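Local structure of G protein alpha subunit (Entamoeba histolytica, 4FID) at the guanosine-5'-diphosphate site. The protein binds and hydrolyses GTP as the alpha subunit of a heterotrimeric G protein, in signalling critical to pathogenic processes of the parasite. Sequence-based numbering; all coordinates share one arbitrary frame.

The guanosine-5'-diphosphate site. Residues 13-20, 117-118, 142-146, 148, 236-237, 239-240, 308-310. With GDP (guanosine-5'-diphosphate), chain B.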
ATOM      1  N   SER A  13       9.264  -2.470   1.705  1.00 50.74           N
ATOM      2  CA  SER A  13       9.693  -1.094   1.890  1.00 64.83           C
ATOM      3  C   SER A  13       8.521  -0.282   2.400  1.00 67.71           C
ATOM      4  O   SER A  13       7.463  -0.833   2.743  1.00 65.93           O
ATOM      5  CB  SER A  13      10.201  -0.504   0.581  1.00 73.54           C
ATOM      6  OG  SER A  13      11.345  -1.216   0.146  1.00 82.55           O
ATOM      7  N   GLY A  14       8.714   1.028   2.460  1.00 67.74           N
ATOM      8  CA  GLY A  14       7.662   1.918   2.900  1.00 68.97           C
ATOM      9  C   GLY A  14       6.748   2.289   1.754  1.00 71.22           C
ATOM     10  O   GLY A  14       7.204   2.535   0.631  1.00 69.94           O
ATOM     11  N   GLU A  15       5.451   2.331   2.044  1.00 76.11           N
ATOM     12  CA  GLU A  15       4.440   2.666   1.046  1.00 76.71           C
ATOM     13  C   GLU A  15       4.367   1.601  -0.024  1.00 62.30           C
ATOM     14  O   GLU A  15       4.105   1.889  -1.183  1.00 68.25           O
ATOM     15  CB  GLU A  15       4.708   4.035   0.415  1.00 88.55           C
ATOM     16  CG  GLU A  15       3.967   5.184   1.084  1.00 97.26           C
ATOM     17  CD  GLU A  15       4.755   6.470   1.027  1.00111.55           C
ATOM     18  OE1 GLU A  15       4.152   7.543   0.787  1.00120.01           O
ATOM     19  OE2 GLU A  15       5.988   6.398   1.217  1.00114.23           O
ATOM     20  N   SER A  16       4.618   0.369   0.382  1.00 43.37           N
ATOM     21  CA  SER A  16       4.420  -0.765  -0.483  1.00 40.04           C
ATOM     22  C   SER A  16       2.980  -1.251  -0.353  1.00 40.46           C
ATOM     23  O   SER A  16       2.497  -2.041  -1.161  1.00 35.85           O
ATOM     24  CB  SER A  16       5.366  -1.869  -0.061  1.00 41.50           C
ATOM     25  OG  SER A  16       5.317  -2.020   1.339  1.00 46.79           O
ATOM     26  N   GLY A  17       2.297  -0.762   0.675  1.00 29.78           N
ATOM     27  CA  GLY A  17       0.959  -1.206   1.007  1.00 21.67           C
ATOM     28  C   GLY A  17       0.919  -2.487   1.831  1.00 27.19           C
ATOM     29  O   GLY A  17      -0.124  -3.132   1.912  1.00 32.47           O
ATOM     30  N   LYS A  18       2.028  -2.868   2.464  1.00 26.47           N
ATOM     31  CA  LYS A  18       2.034  -4.134   3.210  1.00 23.74           C
ATOM     32  C   LYS A  18       1.146  -4.070   4.446  1.00 31.23           C
ATOM     33  O   LYS A  18       0.564  -5.084   4.871  1.00 35.77           O
ATOM     34  CB  LYS A  18       3.463  -4.578   3.543  1.00 21.19           C
ATOM     35  CG  LYS A  18       3.890  -4.448   4.974  1.00 25.52           C
ATOM     36  CD  LYS A  18       5.413  -4.701   5.104  1.00 33.98           C
ATOM     37  CE  LYS A  18       6.103  -3.592   5.893  1.00 35.11           C
ATOM     38  NZ  LYS A  18       5.165  -2.982   6.900  1.00 43.72           N
ATOM     39  N   SER A  19       1.019  -2.873   5.009  1.00 36.63           N
ATOM     40  CA  SER A  19       0.149  -2.654   6.170  1.00 40.72           C
ATOM     41  C   SER A  19      -1.326  -2.738   5.762  1.00 34.24           C
ATOM     42  O   SER A  19      -2.165  -3.211   6.517  1.00 33.67           O
ATOM     43  CB  SER A  19       0.487  -1.322   6.856  1.00 48.61           C
ATOM     44  OG  SER A  19      -0.667  -0.528   7.075  1.00 55.30           O
ATOM     45  N   THR A  20      -1.631  -2.313   4.543  1.00 30.35           N
ATOM     46  CA  THR A  20      -2.976  -2.466   4.017  1.00 25.11           C
ATOM     47  C   THR A  20      -3.325  -3.937   3.788  1.00 31.18           C
ATOM     48  O   THR A  20      -4.446  -4.377   4.027  1.00 28.77           O
ATOM     49  CB  THR A  20      -3.117  -1.750   2.695  1.00 20.33           C
ATOM     50  OG1 THR A  20      -2.767  -0.366   2.861  1.00 23.81           O
ATOM     51  CG2 THR A  20      -4.565  -1.898   2.189  1.00 14.33           C
ATOM     52  N   ASP A 117      -2.000   8.384  -1.598  1.00 35.94           N
ATOM     53  CA  ASP A 117      -2.930   7.599  -2.423  1.00 38.47           C
ATOM     54  C   ASP A 117      -4.399   7.765  -2.018  1.00 41.62           C
ATOM     55  O   ASP A 117      -5.301   7.568  -2.835  1.00 45.04           O
ATOM     56  CB  ASP A 117      -2.581   6.101  -2.354  1.00 40.00           C
ATOM     57  CG  ASP A 117      -1.205   5.772  -2.960  1.00 51.41           C
ATOM     58  OD1 ASP A 117      -0.815   4.578  -2.948  1.00 49.79           O
ATOM     59  OD2 ASP A 117      -0.514   6.695  -3.449  1.00 58.90           O
ATOM     60  N   CYS A 118      -4.636   8.107  -0.755  1.00 31.03           N
ATOM     61  CA  CYS A 118      -5.984   8.090  -0.217  1.00 28.93           C
ATOM     62  C   CYS A 118      -6.775   9.371  -0.520  1.00 34.02           C
ATOM     63  O   CYS A 118      -7.937   9.499  -0.100  1.00 31.80           O
ATOM     64  CB  CYS A 118      -5.930   7.866   1.290  1.00 22.48           C
ATOM     65  SG  CYS A 118      -5.077   9.193   2.163  1.00 46.61           S
ATOM     66  N   ILE A 142      -8.871   0.828   5.579  1.00 29.94           N
ATOM     67  CA  ILE A 142      -8.162   0.244   4.450  1.00 27.89           C
ATOM     68  C   ILE A 142      -7.500   1.335   3.622  1.00 38.89           C
ATOM     69  O   ILE A 142      -6.345   1.200   3.205  1.00 41.62           O
ATOM     70  CB  ILE A 142      -9.106  -0.553   3.509  1.00 43.49           C
ATOM     71  CG1 ILE A 142      -9.579  -1.860   4.166  1.00 33.37           C
ATOM     72  CG2 ILE A 142      -8.437  -0.784   2.118  1.00 13.84           C
ATOM     73  CD1 ILE A 142      -8.458  -2.747   4.581  1.00 33.65           C
ATOM     74  N   HIS A 143      -8.231   2.426   3.399  1.00 39.49           N
ATOM     75  CA  HIS A 143      -7.772   3.466   2.478  1.00 36.37           C
ATOM     76  C   HIS A 143      -6.931   4.548   3.123  1.00 34.16           C
ATOM     77  O   HIS A 143      -6.249   5.306   2.433  1.00 33.42           O
ATOM     78  CB  HIS A 143      -8.950   4.126   1.769  1.00 31.61           C
ATOM     79  CG  HIS A 143      -9.567   3.270   0.723  1.00 26.53           C
ATOM     80  ND1 HIS A 143     -10.575   2.368   0.997  1.00 31.96           N
ATOM     81  CD2 HIS A 143      -9.325   3.178  -0.604  1.00 24.62           C
ATOM     82  CE1 HIS A 143     -10.926   1.753  -0.121  1.00 25.66           C
ATOM     83  NE2 HIS A 143     -10.185   2.229  -1.105  1.00 28.40           N
ATOM     84  N   ASN A 144      -6.982   4.647   4.436  1.00 37.69           N
ATOM     85  CA  ASN A 144      -6.258   5.732   5.067  1.00 43.67           C
ATOM     86  C   ASN A 144      -4.791   5.428   5.266  1.00 51.94           C
ATOM     87  O   ASN A 144      -4.398   4.295   5.520  1.00 46.79           O
ATOM     88  CB  ASN A 144      -6.883   6.147   6.382  1.00 48.34           C
ATOM     89  CG  ASN A 144      -6.374   7.487   6.844  1.00 56.93           C
ATOM     90  OD1 ASN A 144      -6.443   8.457   6.090  1.00 58.94           O
ATOM     91  ND2 ASN A 144      -5.843   7.555   8.081  1.00 55.73           N
ATOM     92  N   ARG A 145      -3.979   6.468   5.155  1.00 68.07           N
ATOM     93  CA  ARG A 145      -2.554   6.338   5.372  1.00 79.61           C
ATOM     94  C   ARG A 145      -2.220   6.335   6.867  1.00 82.31           C
ATOM     95  O   ARG A 145      -2.578   7.267   7.590  1.00 80.52           O
ATOM     96  CB  ARG A 145      -1.831   7.468   4.637  1.00 85.77           C
ATOM     97  CG  ARG A 145      -2.369   7.676   3.221  1.00 92.05           C
ATOM     98  CD  ARG A 145      -1.273   8.074   2.242  1.00 95.78           C
ATOM     99  NE  ARG A 145      -0.811   6.973   1.395  1.00 96.28           N
ATOM    100  CZ  ARG A 145       0.275   7.035   0.626  1.00 96.40           C
ATOM    101  NH1 ARG A 145       1.009   8.142   0.605  1.00 98.52           N
ATOM    102  NH2 ARG A 145       0.637   5.992  -0.113  1.00 94.32           N
ATOM    103  N   THR A 146      -1.566   5.272   7.331  1.00 87.63           N
ATOM    104  CA  THR A 146      -0.988   5.268   8.679  1.00100.47           C
ATOM    105  C   THR A 146       0.456   4.786   8.653  1.00104.93           C
ATOM    106  O   THR A 146       0.842   4.006   7.781  1.00105.68           O
ATOM    107  CB  THR A 146      -1.779   4.394   9.688  1.00 99.16           C
ATOM    108  OG1 THR A 146      -1.995   3.092   9.132  1.00102.97           O
ATOM    109  CG2 THR A 146      -3.108   5.033  10.037  1.00 96.99           C
ATOM    110  N   THR A 148       2.860   2.442  10.350  1.00104.73           N
ATOM    111  CA  THR A 148       3.009   1.342  11.298  1.00104.65           C
ATOM    112  C   THR A 148       4.472   1.171  11.707  1.00100.25           C
ATOM    113  O   THR A 148       5.221   0.424  11.074  1.00 91.99           O
ATOM    114  CB  THR A 148       2.392  -0.008  10.789  1.00104.57           C
ATOM    115  OG1 THR A 148       3.263  -0.640   9.841  1.00101.28           O
ATOM    116  CG2 THR A 148       1.011   0.216  10.171  1.00102.14           C
ATOM    117  N   ASN A 236       2.313  -4.967  -5.568  1.00 22.17           N
ATOM    118  CA  ASN A 236       1.108  -4.299  -5.112  1.00 26.11           C
ATOM    119  C   ASN A 236       0.837  -2.994  -5.840  1.00 28.61           C
ATOM    120  O   ASN A 236       1.740  -2.409  -6.479  1.00 30.72           O
ATOM    121  CB  ASN A 236       1.202  -4.048  -3.614  1.00 30.16           C
ATOM    122  CG  ASN A 236      -0.125  -3.702  -3.005  1.00 32.39           C
ATOM    123  OD1 ASN A 236      -1.150  -4.303  -3.342  1.00 29.52           O
ATOM    124  ND2 ASN A 236      -0.119  -2.736  -2.080  1.00 33.21           N
ATOM    125  N   LYS A 237      -0.415  -2.554  -5.749  1.00 21.27           N
ATOM    126  CA  LYS A 237      -0.863  -1.315  -6.385  1.00 20.46           C
ATOM    127  C   LYS A 237      -0.906  -1.443  -7.893  1.00 25.08           C
ATOM    128  O   LYS A 237      -0.578  -0.501  -8.605  1.00 29.63           O
ATOM    129  CB  LYS A 237       0.004  -0.125  -5.963  1.00 15.78           C
ATOM    130  CG  LYS A 237       0.077   0.043  -4.422  1.00 23.02           C
ATOM    131  CD  LYS A 237       0.729   1.367  -4.038  1.00 30.06           C
ATOM    132  CE  LYS A 237       0.629   1.637  -2.547  1.00 33.92           C
ATOM    133  NZ  LYS A 237       1.318   2.898  -2.171  1.00 37.13           N
ATOM    134  N   ASP A 239      -3.476  -1.501  -9.721  1.00 32.99           N
ATOM    135  CA  ASP A 239      -4.420  -0.482 -10.205  1.00 40.88           C
ATOM    136  C   ASP A 239      -3.732   0.861 -10.484  1.00 40.95           C
ATOM    137  O   ASP A 239      -3.864   1.421 -11.591  1.00 41.63           O
ATOM    138  CB  ASP A 239      -5.620  -0.304  -9.235  1.00 35.91           C
ATOM    139  CG  ASP A 239      -5.192  -0.106  -7.751  1.00 54.23           C
ATOM    140  OD1 ASP A 239      -4.165  -0.682  -7.305  1.00 43.46           O
ATOM    141  OD2 ASP A 239      -5.917   0.621  -7.024  1.00 57.75           O
ATOM    142  N   LEU A 240      -2.983   1.350  -9.486  1.00 33.19           N
ATOM    143  CA  LEU A 240      -2.273   2.621  -9.576  1.00 28.38           C
ATOM    144  C   LEU A 240      -1.246   2.567 -10.678  1.00 33.97           C
ATOM    145  O   LEU A 240      -1.039   3.543 -11.399  1.00 41.62           O
ATOM    146  CB  LEU A 240      -1.596   2.963  -8.251  1.00 27.60           C
ATOM    147  CG  LEU A 240      -2.589   3.267  -7.121  1.00 38.53           C
ATOM    148  CD1 LEU A 240      -1.878   3.657  -5.815  1.00 34.56           C
ATOM    149  CD2 LEU A 240      -3.571   4.365  -7.572  1.00 33.78           C
ATOM    150  N   ASN A 308      -3.979  -5.762  -5.637  1.00 24.92           N
ATOM    151  CA  ASN A 308      -4.583  -4.480  -5.338  1.00 25.38           C
ATOM    152  C   ASN A 308      -5.130  -4.547  -3.906  1.00 29.96           C
ATOM    153  O   ASN A 308      -6.264  -4.963  -3.664  1.00 35.02           O
ATOM    154  CB  ASN A 308      -5.638  -4.109  -6.389  1.00 35.50           C
ATOM    155  CG  ASN A 308      -6.403  -2.833  -6.035  1.00 56.17           C
ATOM    156  OD1 ASN A 308      -6.052  -2.116  -5.084  1.00 60.87           O
ATOM    157  ND2 ASN A 308      -7.462  -2.541  -6.803  1.00 62.08           N
ATOM    158  N   ALA A 309      -4.272  -4.159  -2.963  1.00 27.17           N
ATOM    159  CA  ALA A 309      -4.541  -4.249  -1.526  1.00 29.94           C
ATOM    160  C   ALA A 309      -5.809  -3.524  -1.014  1.00 36.53           C
ATOM    161  O   ALA A 309      -6.321  -3.845   0.056  1.00 41.27           O
ATOM    162  CB  ALA A 309      -3.310  -3.787  -0.741  1.00 23.56           C
ATOM    163  N   THR A 310      -6.301  -2.539  -1.749  1.00 34.18           N
ATOM    164  CA  THR A 310      -7.506  -1.834  -1.329  1.00 39.68           C
ATOM    165  C   THR A 310      -8.766  -2.528  -1.840  1.00 41.86           C
ATOM    166  O   THR A 310      -9.864  -2.009  -1.680  1.00 49.07           O
ATOM    167  CB  THR A 310      -7.514  -0.383  -1.818  1.00 44.17           C
ATOM    168  OG1 THR A 310      -7.440  -0.370  -3.245  1.00 48.16           O
ATOM    169  CG2 THR A 310      -6.331   0.365  -1.249  1.00 39.69           C
TER
HETATM  170  PB  GDP B 401       3.327   0.282   4.876  1.00 69.21           P
HETATM  171  O1B GDP B 401       2.799   0.502   6.272  1.00 71.41           O
HETATM  172  O2B GDP B 401       4.638   1.016   4.722  1.00 70.95           O
HETATM  173  O3B GDP B 401       3.545  -1.201   4.705  1.00 69.23           O
HETATM  174  O3A GDP B 401       2.305   0.827   3.732  1.00 69.85           O
HETATM  175  PA  GDP B 401       0.745   1.215   3.992  1.00 98.76           P
HETATM  176  O1A GDP B 401      -0.124  -0.020   4.111  1.00 84.66           O
HETATM  177  O2A GDP B 401       0.587   2.090   5.223  1.00103.93           O
HETATM  178  O5' GDP B 401       0.343   2.083   2.685  1.00 81.22           O
HETATM  179  C5' GDP B 401      -0.141   3.422   2.833  1.00 81.05           C
HETATM  180  C4' GDP B 401      -1.158   3.809   1.749  1.00 79.49           C
HETATM  181  O4' GDP B 401      -1.065   2.979   0.582  1.00 74.85           O
HETATM  182  C3' GDP B 401      -2.603   3.734   2.244  1.00 74.05           C
HETATM  183  O3' GDP B 401      -3.246   5.011   2.057  1.00 69.13           O
HETATM  184  C2' GDP B 401      -3.251   2.645   1.400  1.00 66.45           C
HETATM  185  O2' GDP B 401      -4.643   2.920   1.158  1.00 55.38           O
HETATM  186  C1' GDP B 401      -2.383   2.641   0.137  1.00 67.15           C
HETATM  187  N9  GDP B 401      -2.419   1.342  -0.597  1.00 59.96           N
HETATM  188  C8  GDP B 401      -1.882   0.158  -0.229  1.00 48.31           C
HETATM  189  N7  GDP B 401      -2.117  -0.803  -1.165  1.00 41.40           N
HETATM  190  C5  GDP B 401      -2.818  -0.233  -2.163  1.00 49.83           C
HETATM  191  C6  GDP B 401      -3.406  -0.662  -3.458  1.00 54.30           C
HETATM  192  O6  GDP B 401      -3.294  -1.834  -3.862  1.00 52.59           O
HETATM  193  N1  GDP B 401      -4.071   0.239  -4.189  1.00 61.17           N
HETATM  194  C2  GDP B 401      -4.205   1.521  -3.793  1.00 63.65           C
HETATM  195  N2  GDP B 401      -4.878   2.378  -4.593  1.00 66.45           N
HETATM  196  N3  GDP B 401      -3.695   1.992  -2.626  1.00 60.44           N
HETATM  197  C4  GDP B 401      -3.008   1.178  -1.787  1.00 58.43           C
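The guanine base lies between the aliphatic chain of Lys237 on one face and the Thr310 methyl on the other, in the G-alpha nucleotide pocket between the Ras-like and all-helical domains; GDP, the product of GTP hydrolysis, marks the inactive state. Lys237 runs extended, CG over the six-membered ring and CE over the five-membered ring, 3.6 Å from its centroid. Thr310 CG2 sits over the six-membered ring; its OG1 donates in plane to a lone pair of Asn308 OD1, which helps hold the side-chain torsion (chi1 59°) that sets the methyl there. The base edges are read by the NKxD motif: Asn236 ND2 donates to GDP N7 at 2.9 Å, nearly in its amide plane, and to Ser16 O, tying base to P-loop. Asn236 OD1 takes the N-H of Ala309 on a lone pair, bracing the TNAT loop (TCAT in other G-alphas). Asp239 OD1 accepts from GDP N1 through its syn lone pair, and OD2 lies 3.2 Å from the exocyclic amine N2; this motif aspartate, with its N1 bond, underlies guanine preference. Poorly ordered Arg145 lies beside the ribose, O4' in plane at its guanidinium edge and Asp117 N over one face; NE donates to the GDP 3'-hydroxyl O3' at 3.2 Å, 3° out of plane. Both ribose hydroxyls donate to the C-terminal end of helix 138-143: O2' to a lone pair of Ile142 O, O3' to His143 O from above its carbonyl plane. The P-loop wraps the diphosphate at the start of helix 18-28, whose dipole may offset charge. N of the poorly ordered Glu15 donates to beta-phosphate O2B and Ser19 N to GDP O3B at 3.0 Å; Lys18 NZ forms a longer salt bridge to O3B. Lys237 NZ forms a salt bridge with Asp117 OD1 (2.8 Å), approaching from above the carboxylate plane, and donates to Glu15 O. Thr20 grips GDP alpha-phosphate O1A twice, through N at 2.8 Å and OG1 at 2.9 Å.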